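Local structure of endoglucanase (Ganoderma lucidum, 5D8Z) at residues Gly59-Val67 against Glu322-Trp331. The protein probably hydrolyses internal beta-1,4-glycosidic bonds of cellulose and related glucans, as a fungal endoglucanase of glycoside hydrolase family 5. Numbering follows the deposited sequence.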
ATOM      1  N   GLY A  59      13.008  -1.991  11.765  1.00 34.80           N
ATOM      2  CA  GLY A  59      11.716  -2.302  11.189  1.00 34.53           C
ATOM      3  C   GLY A  59      11.158  -3.616  11.706  1.00 32.56           C
ATOM      4  O   GLY A  59       9.976  -3.728  11.970  1.00 33.89           O
ATOM      5  N   ALA A  60      11.991  -4.623  11.858  1.00 30.34           N
ATOM      6  CA  ALA A  60      11.501  -5.872  12.450  1.00 31.38           C
ATOM      7  C   ALA A  60      10.893  -5.652  13.843  1.00 31.15           C
ATOM      8  O   ALA A  60       9.781  -6.128  14.119  1.00 32.30           O
ATOM      9  CB  ALA A  60      12.619  -6.928  12.499  1.00 31.17           C
ATOM     10  N   GLY A  61      11.600  -4.910  14.697  1.00 28.66           N
ATOM     11  CA  GLY A  61      11.148  -4.658  16.058  1.00 30.09           C
ATOM     12  C   GLY A  61       9.882  -3.832  16.065  1.00 30.87           C
ATOM     13  O   GLY A  61       8.902  -4.206  16.693  1.00 32.01           O
ATOM     14  N   GLN A  62       9.913  -2.724  15.334  1.00 31.73           N
ATOM     15  CA  GLN A  62       8.714  -1.972  14.970  1.00 34.25           C
ATOM     16  C   GLN A  62       7.487  -2.873  14.718  1.00 33.39           C
ATOM     17  O   GLN A  62       6.390  -2.615  15.219  1.00 29.66           O
ATOM     18  CB  GLN A  62       8.999  -1.095  13.719  1.00 35.85           C
ATOM     19  CG  GLN A  62       9.896   0.133  13.951  1.00 35.55           C
ATOM     20  CD  GLN A  62       9.937   1.100  12.759  1.00 38.39           C
ATOM     21  OE1 GLN A  62       9.025   1.123  11.921  1.00 44.65           O
ATOM     22  NE2 GLN A  62      10.977   1.922  12.691  1.00 35.52           N
ATOM     23  N   MET A  63       7.690  -3.948  13.963  1.00 36.78           N
ATOM     24  CA  MET A  63       6.599  -4.855  13.614  1.00 38.59           C
ATOM     25  C   MET A  63       6.281  -5.789  14.779  1.00 40.05           C
ATOM     26  O   MET A  63       5.107  -5.956  15.093  1.00 43.41           O
ATOM     27  CB  MET A  63       6.875  -5.597  12.290  1.00 38.25           C
ATOM     28  CG  MET A  63       6.853  -4.646  11.097  1.00 39.81           C
ATOM     29  SD  MET A  63       7.129  -5.272   9.425  1.00 41.72           S
ATOM     30  CE  MET A  63       8.588  -6.275   9.627  1.00 43.36           C
ATOM     31  N   LYS A  64       7.282  -6.366  15.449  1.00 40.65           N
ATOM     32  CA  LYS A  64       6.992  -7.123  16.694  1.00 45.02           C
ATOM     33  C   LYS A  64       6.062  -6.319  17.601  1.00 41.04           C
ATOM     34  O   LYS A  64       5.099  -6.827  18.161  1.00 40.69           O
ATOM     35  CB  LYS A  64       8.261  -7.443  17.486  1.00 50.24           C
ATOM     36  CG  LYS A  64       8.770  -8.880  17.388  1.00 57.47           C
ATOM     37  CD  LYS A  64       8.251  -9.766  18.536  1.00 67.63           C
ATOM     38  CE  LYS A  64       8.998  -9.602  19.859  1.00 68.07           C
ATOM     39  NZ  LYS A  64      10.340 -10.245  19.837  1.00 67.88           N
ATOM     40  N   HIS A  65       6.351  -5.039  17.713  1.00 37.47           N
ATOM     41  CA  HIS A  65       5.653  -4.188  18.647  1.00 37.23           C
ATOM     42  C   HIS A  65       4.264  -3.905  18.128  1.00 36.51           C
ATOM     43  O   HIS A  65       3.279  -4.047  18.843  1.00 35.70           O
ATOM     44  CB  HIS A  65       6.462  -2.897  18.849  1.00 38.24           C
ATOM     45  CG  HIS A  65       5.645  -1.729  19.245  1.00 39.23           C
ATOM     46  ND1 HIS A  65       4.945  -1.681  20.431  1.00 42.69           N
ATOM     47  CD2 HIS A  65       5.385  -0.569  18.598  1.00 42.08           C
ATOM     48  CE1 HIS A  65       4.302  -0.528  20.507  1.00 46.03           C
ATOM     49  NE2 HIS A  65       4.556   0.168  19.409  1.00 45.22           N
ATOM     50  N   PHE A  66       4.176  -3.507  16.868  1.00 35.73           N
ATOM     51  CA  PHE A  66       2.891  -3.144  16.320  1.00 34.67           C
ATOM     52  C   PHE A  66       1.897  -4.302  16.439  1.00 35.72           C
ATOM     53  O   PHE A  66       0.709  -4.066  16.638  1.00 33.16           O
ATOM     54  CB  PHE A  66       3.039  -2.685  14.867  1.00 35.96           C
ATOM     55  CG  PHE A  66       3.483  -1.251  14.705  1.00 34.46           C
ATOM     56  CD1 PHE A  66       2.824  -0.214  15.342  1.00 37.86           C
ATOM     57  CD2 PHE A  66       4.524  -0.933  13.877  1.00 32.80           C
ATOM     58  CE1 PHE A  66       3.228   1.112  15.182  1.00 36.01           C
ATOM     59  CE2 PHE A  66       4.914   0.379  13.691  1.00 33.15           C
ATOM     60  CZ  PHE A  66       4.278   1.406  14.348  1.00 33.76           C
ATOM     61  N   VAL A  67       2.373  -5.543  16.321  1.00 37.22           N
ATOM     62  CA  VAL A  67       1.503  -6.702  16.519  1.00 40.69           C
ATOM     63  C   VAL A  67       1.283  -6.911  18.004  1.00 41.28           C
ATOM     64  O   VAL A  67       0.162  -6.771  18.483  1.00 45.79           O
ATOM     65  CB  VAL A  67       2.065  -8.036  15.930  1.00 43.08           C
ATOM     66  CG1 VAL A  67       1.132  -9.213  16.248  1.00 40.56           C
ATOM     67  CG2 VAL A  67       2.271  -7.943  14.424  1.00 43.08           C
ATOM     68  N   GLU A 322       4.799   7.919  12.353  1.00 38.92           N
ATOM     69  CA  GLU A 322       4.214   6.861  13.156  1.00 39.39           C
ATOM     70  C   GLU A 322       5.291   5.956  13.766  1.00 39.22           C
ATOM     71  O   GLU A 322       4.973   4.958  14.404  1.00 44.61           O
ATOM     72  CB  GLU A 322       3.250   6.032  12.298  1.00 41.17           C
ATOM     73  CG  GLU A 322       2.024   6.833  11.864  1.00 43.68           C
ATOM     74  CD  GLU A 322       1.047   6.068  10.975  1.00 45.67           C
ATOM     75  OE1 GLU A 322       1.214   4.842  10.738  1.00 49.19           O
ATOM     76  OE2 GLU A 322       0.096   6.717  10.498  1.00 45.51           O
ATOM     77  N   VAL A 323       6.561   6.340  13.649  1.00 39.11           N
ATOM     78  CA  VAL A 323       7.644   5.515  14.164  1.00 37.95           C
ATOM     79  C   VAL A 323       7.613   5.521  15.698  1.00 36.70           C
ATOM     80  O   VAL A 323       7.691   6.574  16.323  1.00 41.99           O
ATOM     81  CB  VAL A 323       9.034   5.984  13.686  1.00 37.22           C
ATOM     82  CG1 VAL A 323      10.118   5.083  14.263  1.00 36.29           C
ATOM     83  CG2 VAL A 323       9.112   5.981  12.168  1.00 36.71           C
ATOM     84  N   PRO A 324       7.506   4.341  16.302  1.00 33.45           N
ATOM     85  CA  PRO A 324       7.590   4.242  17.718  1.00 35.55           C
ATOM     86  C   PRO A 324       9.038   4.272  18.184  1.00 38.62           C
ATOM     87  O   PRO A 324       9.947   4.168  17.376  1.00 42.82           O
ATOM     88  CB  PRO A 324       7.006   2.849  17.979  1.00 35.96           C
ATOM     89  CG  PRO A 324       7.512   2.054  16.830  1.00 34.59           C
ATOM     90  CD  PRO A 324       7.445   3.007  15.673  1.00 34.59           C
ATOM     91  N   THR A 325       9.225   4.334  19.497  1.00 40.32           N
ATOM     92  CA  THR A 325      10.517   4.466  20.127  1.00 38.09           C
ATOM     93  C   THR A 325      10.816   3.238  20.995  1.00 39.67           C
ATOM     94  O   THR A 325       9.945   2.788  21.765  1.00 36.86           O
ATOM     95  CB  THR A 325      10.481   5.727  21.025  1.00 38.43           C
ATOM     96  OG1 THR A 325       9.966   6.844  20.284  1.00 38.78           O
ATOM     97  CG2 THR A 325      11.835   6.063  21.548  1.00 37.36           C
ATOM     98  N   ASP A 326      12.061   2.744  20.919  1.00 42.47           N
ATOM     99  CA  ASP A 326      12.521   1.582  21.702  1.00 44.58           C
ATOM    100  C   ASP A 326      13.458   2.019  22.829  1.00 51.44           C
ATOM    101  O   ASP A 326      14.592   2.442  22.596  1.00 58.74           O
ATOM    102  CB  ASP A 326      13.221   0.568  20.778  1.00 42.88           C
ATOM    103  CG  ASP A 326      13.748  -0.676  21.510  1.00 42.03           C
ATOM    104  OD1 ASP A 326      13.331  -0.963  22.656  1.00 41.97           O
ATOM    105  OD2 ASP A 326      14.586  -1.381  20.915  1.00 38.53           O
ATOM    106  N   THR A 327      12.987   1.885  24.062  1.00 54.34           N
ATOM    107  CA  THR A 327      13.804   2.173  25.224  1.00 50.79           C
ATOM    108  C   THR A 327      14.060   0.883  25.955  1.00 50.13           C
ATOM    109  O   THR A 327      13.254   0.443  26.763  1.00 47.22           O
ATOM    110  CB  THR A 327      13.122   3.181  26.148  1.00 51.35           C
ATOM    111  OG1 THR A 327      12.578   4.256  25.370  1.00 55.47           O
ATOM    112  CG2 THR A 327      14.129   3.753  27.102  1.00 55.36           C
ATOM    113  N   ASN A 328      15.195   0.270  25.637  1.00 52.94           N
ATOM    114  CA  ASN A 328      15.632  -0.965  26.280  1.00 53.03           C
ATOM    115  C   ASN A 328      14.516  -1.991  26.348  1.00 51.00           C
ATOM    116  O   ASN A 328      14.264  -2.545  27.386  1.00 51.18           O
ATOM    117  CB  ASN A 328      16.170  -0.689  27.692  1.00 54.39           C
ATOM    118  CG  ASN A 328      17.281   0.360  27.710  1.00 54.04           C
ATOM    119  OD1 ASN A 328      18.407   0.114  27.247  1.00 46.39           O
ATOM    120  ND2 ASN A 328      16.970   1.540  28.259  1.00 50.27           N
ATOM    121  N   GLY A 329      13.854  -2.237  25.224  1.00 57.56           N
ATOM    122  CA  GLY A 329      12.727  -3.170  25.171  1.00 57.31           C
ATOM    123  C   GLY A 329      11.350  -2.519  25.192  1.00 56.17           C
ATOM    124  O   GLY A 329      10.413  -3.067  24.630  1.00 59.55           O
ATOM    125  N   VAL A 330      11.214  -1.361  25.837  1.00 52.43           N
ATOM    126  CA  VAL A 330       9.907  -0.702  25.978  1.00 51.45           C
ATOM    127  C   VAL A 330       9.610   0.264  24.802  1.00 47.41           C
ATOM    128  O   VAL A 330      10.288   1.255  24.584  1.00 51.21           O
ATOM    129  CB  VAL A 330       9.797   0.008  27.368  1.00 52.86           C
ATOM    130  CG1 VAL A 330       8.561   0.897  27.469  1.00 50.82           C
ATOM    131  CG2 VAL A 330       9.806  -1.011  28.504  1.00 47.36           C
ATOM    132  N   TRP A 331       8.566  -0.027  24.054  1.00 43.38           N
ATOM    133  CA  TRP A 331       8.233   0.766  22.898  1.00 40.39           C
ATOM    134  C   TRP A 331       7.161   1.772  23.222  1.00 44.46           C
ATOM    135  O   TRP A 331       6.316   1.519  24.061  1.00 43.98           O
ATOM    136  CB  TRP A 331       7.719  -0.133  21.792  1.00 38.97           C
ATOM    137  CG  TRP A 331       8.771  -1.025  21.288  1.00 35.34           C
ATOM    138  CD1 TRP A 331       9.190  -2.187  21.844  1.00 32.63           C
ATOM    139  CD2 TRP A 331       9.559  -0.820  20.114  1.00 31.76           C
ATOM    140  NE1 TRP A 331      10.195  -2.720  21.081  1.00 32.68           N
ATOM    141  CE2 TRP A 331      10.447  -1.888  20.022  1.00 30.73           C
ATOM    142  CE3 TRP A 331       9.617   0.191  19.152  1.00 31.79           C
ATOM    143  CZ2 TRP A 331      11.371  -1.995  18.999  1.00 31.56           C
ATOM    144  CZ3 TRP A 331      10.554   0.093  18.137  1.00 31.31           C
ATOM    145  CH2 TRP A 331      11.405  -0.994  18.062  1.00 31.12           C
TER
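Segment 59-67, part of helix 59-68, lies against a loop and beta hairpin, 322-331, with the CA atoms of Gln62 and Pro324 6.9 Å apart. His65 and Trp331 pack through two reciprocal CH-pi contacts. His65 CB sits over the five-membered ring of Trp331, 3.9 Å from its centroid. Trp331 CB sits over the His65 ring, 3.6 Å from its centroid. The planes are 10° from parallel but offset, with little of one ring above the other. His65 CG is anti to the backbone N (chi1 154°), which brings one imidazole face under Trp331 CB. Bonds to Asp69 through ND1 and to Asp333 through NE2 fix its rotation. The far end of the indole reaches the helix backbone, with Trp331 CH2 3.6 Å from Gln62 N. Asp326 CB lies over the opposite indole face. Pro324 lies across both rings, its CG at His65 CD2 and its CD 3.8 Å from Phe66 CZ. Glu322 O meets the edge of the Phe66 ring in its plane. Gln62 NE2 touches Val323 CG1, while Gln62 OE1 accepts from Gly312 N. A type I' turn closes the hairpin, which follows the last barrel strand and packs on the helix between the first and second strands of the TIM barrel.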